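Local coordinates for protein peroxiredoxin 6 (Arenicola marina, PDB 2V2G) that probably reduces hydrogen peroxide and organic hydroperoxides to water and alcohols as a thiol-specific peroxidase of the Prx6 subfamily, at residues V33-P38 against R151-I156; E102-A107 against T121-T126. The protein carries 1 engineered substitution. All coordinates share one frame; numbering follows the deposited sequence.

Contact 1 of 2, residues V33-P38 against R151-I156; sequences VLFSHP and RNFSEI
Residues of strand 31-36, in the central sheet of the thioredoxin-fold peroxiredoxin domain, and the chain just after them meet the start of helix 153-168 beside H37, whose side chain packs on that of S45, the engineered replacement of the predicted peroxidatic cysteine. R151 carries the polar half. Its chain bends at chi3 (-74°), bringing the guanidinium end-on to the S36 carbonyl, so that NH1 and NH2 straddle S36 O, each 2.8 Å from it. Both bonds are weak, with N-H...O angles of 127°, because the single oxygen lies between two nearly parallel N-H groups and neither can point straight at it. NE of R151 makes a salt bridge to E48, which probably balances its charge and, with the bonds to S36 O, limits the group's rotation. The apolar half is a T-shaped pair: the edge of F153 points at the face of F35, centroids 5.8 Å apart and planes at 72°, with F153 CZ 4.1 Å from F35 CD2. CZ of F153 also lies 3.9 Å above the R151 guanidinium plane, near its rim. An alanine in place of R151 would remove both bonds to S36 O and the salt bridge to E48, and would probably loosen the chain around S36. At the helix start, N152 is the N-cap: its OD1 accepts from E155 N at 3.1 Å and from S154 OG at 2.7 Å, while ND2 bonds to E155 of the second subunit. Helix 43-54 packs against both phenylalanines, L49 on F35 and V52 on F153, and strands 64-70 and 124-133 flank strand 31-36.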
loop_
_atom_site.group_PDB
_atom_site.type_symbol
_atom_site.label_atom_id
_atom_site.label_comp_id
_atom_site.label_asym_id
_atom_site.label_seq_id
_atom_site.Cartn_x
_atom_site.Cartn_y
_atom_site.Cartn_z
ATOM N N VAL A 33 3.840 -13.631 0.031
ATOM C CA VAL A 33 4.156 -12.215 0.245
ATOM C C VAL A 33 5.667 -12.058 0.119
ATOM O O VAL A 33 6.406 -12.670 0.927
ATOM C CB VAL A 33 3.709 -11.661 1.642
ATOM C CG1 VAL A 33 4.306 -10.277 1.908
ATOM C CG2 VAL A 33 2.176 -11.614 1.688
ATOM N N LEU A 34 6.109 -11.343 -0.909
ATOM C CA LEU A 34 7.487 -10.918 -1.037
ATOM C C LEU A 34 7.613 -9.497 -0.541
ATOM O O LEU A 34 6.871 -8.626 -0.989
ATOM C CB LEU A 34 7.957 -11.003 -2.521
ATOM C CG LEU A 34 9.306 -10.454 -2.919
ATOM C CD1 LEU A 34 10.350 -11.145 -2.096
ATOM C CD2 LEU A 34 9.565 -10.730 -4.446
ATOM N N PHE A 35 8.530 -9.244 0.384
ATOM C CA PHE A 35 8.681 -7.881 0.919
ATOM C C PHE A 35 10.133 -7.542 0.978
ATOM O O PHE A 35 10.970 -8.426 1.235
ATOM C CB PHE A 35 8.003 -7.736 2.261
ATOM C CG PHE A 35 8.537 -8.570 3.362
ATOM C CD1 PHE A 35 8.228 -9.909 3.429
ATOM C CD2 PHE A 35 9.253 -7.966 4.396
ATOM C CE1 PHE A 35 8.740 -10.735 4.497
ATOM C CE2 PHE A 35 9.706 -8.735 5.469
ATOM C CZ PHE A 35 9.437 -10.101 5.520
ATOM N N SER A 36 10.474 -6.304 0.646
ATOM C CA SER A 36 11.852 -5.875 0.636
ATOM C C SER A 36 12.132 -4.874 1.759
ATOM O O SER A 36 11.232 -4.272 2.356
ATOM C CB SER A 36 12.232 -5.241 -0.701
ATOM O OG SER A 36 11.494 -4.036 -0.886
ATOM N N HIS A 37 13.428 -4.682 2.012
ATOM C CA HIS A 37 13.920 -3.643 2.866
ATOM C C HIS A 37 15.269 -3.106 2.378
ATOM O O HIS A 37 15.976 -3.767 1.620
ATOM C CB HIS A 37 14.067 -4.123 4.321
ATOM C CG HIS A 37 15.133 -5.165 4.493
ATOM N ND1 HIS A 37 14.914 -6.499 4.218
ATOM C CD2 HIS A 37 16.416 -5.072 4.920
ATOM C CE1 HIS A 37 16.042 -7.172 4.421
ATOM N NE2 HIS A 37 16.979 -6.329 4.818
ATOM N N PRO A 38 15.602 -1.854 2.745
ATOM C CA PRO A 38 16.792 -1.214 2.127
ATOM C C PRO A 38 18.146 -1.832 2.440
ATOM O O PRO A 38 18.927 -2.062 1.530
ATOM C CB PRO A 38 16.680 0.256 2.576
ATOM C CG PRO A 38 15.259 0.420 2.971
ATOM C CD PRO A 38 14.801 -0.879 3.527
ATOM N N ARG A 151 6.378 -0.184 7.611
ATOM C CA ARG A 151 5.106 -0.681 7.205
ATOM C C ARG A 151 4.176 -1.071 8.375
ATOM O O ARG A 151 4.577 -1.060 9.525
ATOM C CB ARG A 151 5.322 -1.887 6.291
ATOM C CG ARG A 151 5.862 -1.470 4.938
ATOM C CD ARG A 151 6.520 -2.564 4.223
ATOM N NE ARG A 151 7.814 -2.875 4.776
ATOM C CZ ARG A 151 8.742 -3.631 4.184
ATOM N NH1 ARG A 151 8.546 -4.195 2.974
ATOM N NH2 ARG A 151 9.893 -3.737 4.751
ATOM N N ASN A 152 2.904 -1.274 8.023
ATOM C CA ASN A 152 1.835 -1.753 8.912
ATOM C C ASN A 152 1.461 -3.152 8.411
ATOM O O ASN A 152 0.702 -3.314 7.460
ATOM C CB ASN A 152 0.660 -0.750 8.874
ATOM C CG ASN A 152 -0.565 -1.214 9.609
ATOM O OD1 ASN A 152 -0.592 -2.338 10.118
ATOM N ND2 ASN A 152 -1.579 -0.379 9.662
ATOM N N PHE A 153 1.967 -4.164 9.119
ATOM C CA PHE A 153 1.773 -5.558 8.706
ATOM C C PHE A 153 0.363 -6.068 9.118
ATOM O O PHE A 153 -0.102 -7.048 8.541
ATOM C CB PHE A 153 2.953 -6.468 9.205
ATOM C CG PHE A 153 4.185 -6.343 8.348
ATOM C CD1 PHE A 153 4.280 -6.974 7.100
ATOM C CD2 PHE A 153 5.217 -5.495 8.743
ATOM C CE1 PHE A 153 5.432 -6.790 6.254
ATOM C CE2 PHE A 153 6.333 -5.323 7.947
ATOM C CZ PHE A 153 6.443 -5.970 6.697
ATOM N N SER A 154 -0.314 -5.393 10.033
ATOM C CA SER A 154 -1.751 -5.717 10.277
ATOM C C SER A 154 -2.617 -5.362 9.065
ATOM O O SER A 154 -3.560 -6.082 8.760
ATOM C CB SER A 154 -2.270 -5.115 11.551
ATOM O OG SER A 154 -2.452 -3.724 11.456
ATOM N N GLU A 155 -2.307 -4.263 8.391
ATOM C CA GLU A 155 -3.012 -3.924 7.138
ATOM C C GLU A 155 -2.745 -4.985 6.054
ATOM O O GLU A 155 -3.617 -5.334 5.291
ATOM C CB GLU A 155 -2.593 -2.533 6.614
ATOM C CG GLU A 155 -3.164 -2.206 5.244
ATOM C CD GLU A 155 -4.659 -2.094 5.165
ATOM O OE1 GLU A 155 -5.329 -2.088 6.260
ATOM O OE2 GLU A 155 -5.170 -1.851 4.025
ATOM N N ILE A 156 -1.519 -5.507 6.011
ATOM C CA ILE A 156 -1.161 -6.570 5.076
ATOM C C ILE A 156 -2.023 -7.820 5.370
ATOM O O ILE A 156 -2.600 -8.396 4.442
ATOM C CB ILE A 156 0.366 -6.882 5.129
ATOM C CG1 ILE A 156 1.106 -5.650 4.557
ATOM C CG2 ILE A 156 0.688 -8.092 4.219
ATOM C CD1 ILE A 156 2.555 -5.578 4.924
#

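Contact 2 of 2, residues E102-A107 against T121-T126; sequences ETRELA and TGMPLT
With CG anti to its own carbonyl carbon (chi1 -75°) and a bend at chi2 (67°), R104 swings its guanidinium across to the P124 carbonyl. The grip is side-on: NE lies 2.8 Å from P124 O in a fairly straight bond (160°), and NH2 lies 3.0 Å from the same P124 O. That oxygen sits in the guanidinium plane, and both donors lie in the plane of its carbonyl. From the other end, NH1 of R104 reaches back to E102 O at 2.9 Å, again in the guanidinium plane, so three in-plane bonds fix the group's orientation. M123, bent at chi2 and chi3, curls over one face, its CE 3.4 Å above the guanidinium plane and offset toward the rim, while its CB comes within 3.5 Å of R104 NH2. The methyl CD2 of L125 lies against NH2. Deeper in, A107 CB on the helix packs 3.7 Å from T126 CG2. Because both acceptors are backbone carbonyls, the arginine ties the turn leading into helix 105-109 to the beginning of strand 124-133 without a carboxylate partner for its charge in either segment, and M123 CB and CE with L125 CD2 probably shield these bonds in part from solvent.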
loop_
_atom_site.group_PDB
_atom_site.type_symbol
_atom_site.label_atom_id
_atom_site.label_comp_id
_atom_site.label_asym_id
_atom_site.label_seq_id
_atom_site.Cartn_x
_atom_site.Cartn_y
_atom_site.Cartn_z
ATOM N N GLU A 102 22.130 -8.844 -4.948
ATOM C CA GLU A 102 23.339 -8.016 -5.003
ATOM C C GLU A 102 23.565 -7.331 -6.336
ATOM O O GLU A 102 24.243 -6.312 -6.403
ATOM C CB GLU A 102 24.551 -8.853 -4.613
ATOM C CG GLU A 102 24.466 -9.519 -3.224
ATOM C CD GLU A 102 25.647 -10.429 -3.005
ATOM O OE1 GLU A 102 26.807 -9.921 -2.963
ATOM O OE2 GLU A 102 25.424 -11.658 -2.935
ATOM N N THR A 103 23.052 -7.919 -7.421
ATOM C CA THR A 103 23.195 -7.311 -8.749
ATOM C C THR A 103 22.101 -6.235 -9.015
ATOM O O THR A 103 22.172 -5.558 -10.049
ATOM C CB THR A 103 23.083 -8.308 -9.870
ATOM O OG1 THR A 103 21.781 -8.890 -9.905
ATOM C CG2 THR A 103 24.221 -9.360 -9.773
ATOM N N ARG A 104 21.188 -6.047 -8.091
ATOM C CA ARG A 104 20.023 -5.153 -8.276
ATOM C C ARG A 104 19.059 -5.518 -9.411
ATOM O O ARG A 104 18.112 -4.763 -9.682
ATOM C CB ARG A 104 20.446 -3.677 -8.404
ATOM C CG ARG A 104 20.850 -3.049 -7.094
ATOM C CD ARG A 104 22.098 -3.577 -6.462
ATOM N NE ARG A 104 22.429 -2.790 -5.251
ATOM C CZ ARG A 104 23.368 -3.080 -4.377
ATOM N NH1 ARG A 104 24.159 -4.132 -4.539
ATOM N NH2 ARG A 104 23.512 -2.295 -3.304
ATOM N N GLU A 105 19.211 -6.723 -9.972
ATOM C CA GLU A 105 18.303 -7.168 -11.024
ATOM C C GLU A 105 16.836 -7.077 -10.609
ATOM O O GLU A 105 16.008 -6.613 -11.353
ATOM C CB GLU A 105 18.622 -8.605 -11.426
ATOM C CG GLU A 105 17.600 -9.237 -12.396
ATOM C CD GLU A 105 18.161 -10.414 -13.209
ATOM O OE1 GLU A 105 19.010 -11.185 -12.677
ATOM O OE2 GLU A 105 17.756 -10.557 -14.388
ATOM N N LEU A 106 16.500 -7.568 -9.421
ATOM C CA LEU A 106 15.119 -7.589 -8.965
ATOM C C LEU A 106 14.671 -6.203 -8.520
ATOM O O LEU A 106 13.532 -5.812 -8.750
ATOM C CB LEU A 106 14.909 -8.609 -7.852
ATOM C CG LEU A 106 14.893 -10.066 -8.318
ATOM C CD1 LEU A 106 14.690 -10.984 -7.049
ATOM C CD2 LEU A 106 13.741 -10.267 -9.320
ATOM N N ALA A 107 15.591 -5.457 -7.909
ATOM C CA ALA A 107 15.238 -4.086 -7.455
ATOM C C ALA A 107 14.740 -3.308 -8.667
ATOM O O ALA A 107 13.729 -2.605 -8.593
ATOM C CB ALA A 107 16.479 -3.381 -6.853
ATOM N N THR A 121 28.953 3.872 -1.554
ATOM C CA THR A 121 29.631 3.696 -2.828
ATOM C C THR A 121 28.736 3.997 -4.070
ATOM O O THR A 121 29.164 3.843 -5.228
ATOM C CB THR A 121 30.164 2.245 -2.871
ATOM O OG1 THR A 121 29.071 1.330 -2.836
ATOM C CG2 THR A 121 31.080 1.966 -1.643
ATOM N N GLY A 122 27.499 4.413 -3.823
ATOM C CA GLY A 122 26.580 4.863 -4.876
ATOM C C GLY A 122 25.691 3.776 -5.458
ATOM O O GLY A 122 25.077 3.984 -6.494
ATOM N N MET A 123 25.627 2.611 -4.837
ATOM C CA MET A 123 24.805 1.543 -5.427
ATOM C C MET A 123 23.331 1.762 -4.979
ATOM O O MET A 123 23.062 2.092 -3.805
ATOM C CB MET A 123 25.304 0.153 -4.982
ATOM C CG MET A 123 26.669 -0.285 -5.525
ATOM S SD MET A 123 26.470 -0.670 -7.248
ATOM C CE MET A 123 25.722 -2.303 -7.155
ATOM N N PRO A 124 22.377 1.570 -5.896
ATOM C CA PRO A 124 20.965 1.582 -5.496
ATOM C C PRO A 124 20.600 0.558 -4.409
ATOM O O PRO A 124 21.277 -0.469 -4.280
ATOM C CB PRO A 124 20.205 1.238 -6.785
ATOM C CG PRO A 124 21.110 1.554 -7.875
ATOM C CD PRO A 124 22.507 1.375 -7.345
ATOM N N LEU A 125 19.507 0.795 -3.732
ATOM C CA LEU A 125 19.003 -0.112 -2.726
ATOM C C LEU A 125 17.490 -0.163 -2.895
ATOM O O LEU A 125 16.881 0.734 -3.512
ATOM C CB LEU A 125 19.321 0.376 -1.325
ATOM C CG LEU A 125 20.785 0.371 -0.891
ATOM C CD1 LEU A 125 20.905 1.231 0.402
ATOM C CD2 LEU A 125 21.270 -1.134 -0.732
ATOM N N THR A 126 16.877 -1.219 -2.410
ATOM C CA THR A 126 15.415 -1.301 -2.515
ATOM C C THR A 126 14.734 -0.408 -1.481
ATOM O O THR A 126 15.307 -0.078 -0.466
ATOM C CB THR A 126 14.866 -2.723 -2.335
ATOM O OG1 THR A 126 15.212 -3.243 -1.043
ATOM C CG2 THR A 126 15.425 -3.688 -3.355
#

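Overall arrangement
The two contacts, with centres 19 Å apart, meet through neighbouring strands of one sheet: 31-36 serves contact 1 and 124-133 serves contact 2, and they run antiparallel. Contact 1 lies deep in the chain, contact 2 nearer its periphery. They touch where T126 OG1 comes 2.8 Å from H37 O and where P38 O lies 3.4 Å from L125 CD2. Both approach the peroxidatic site, with the H37 side chain about 4 Å and the T126 side chain about 8 Å from that of the engineered S45. A bound benzoic acid lies about 6 Å from the L125 side chain and about 7 Å from that of H37.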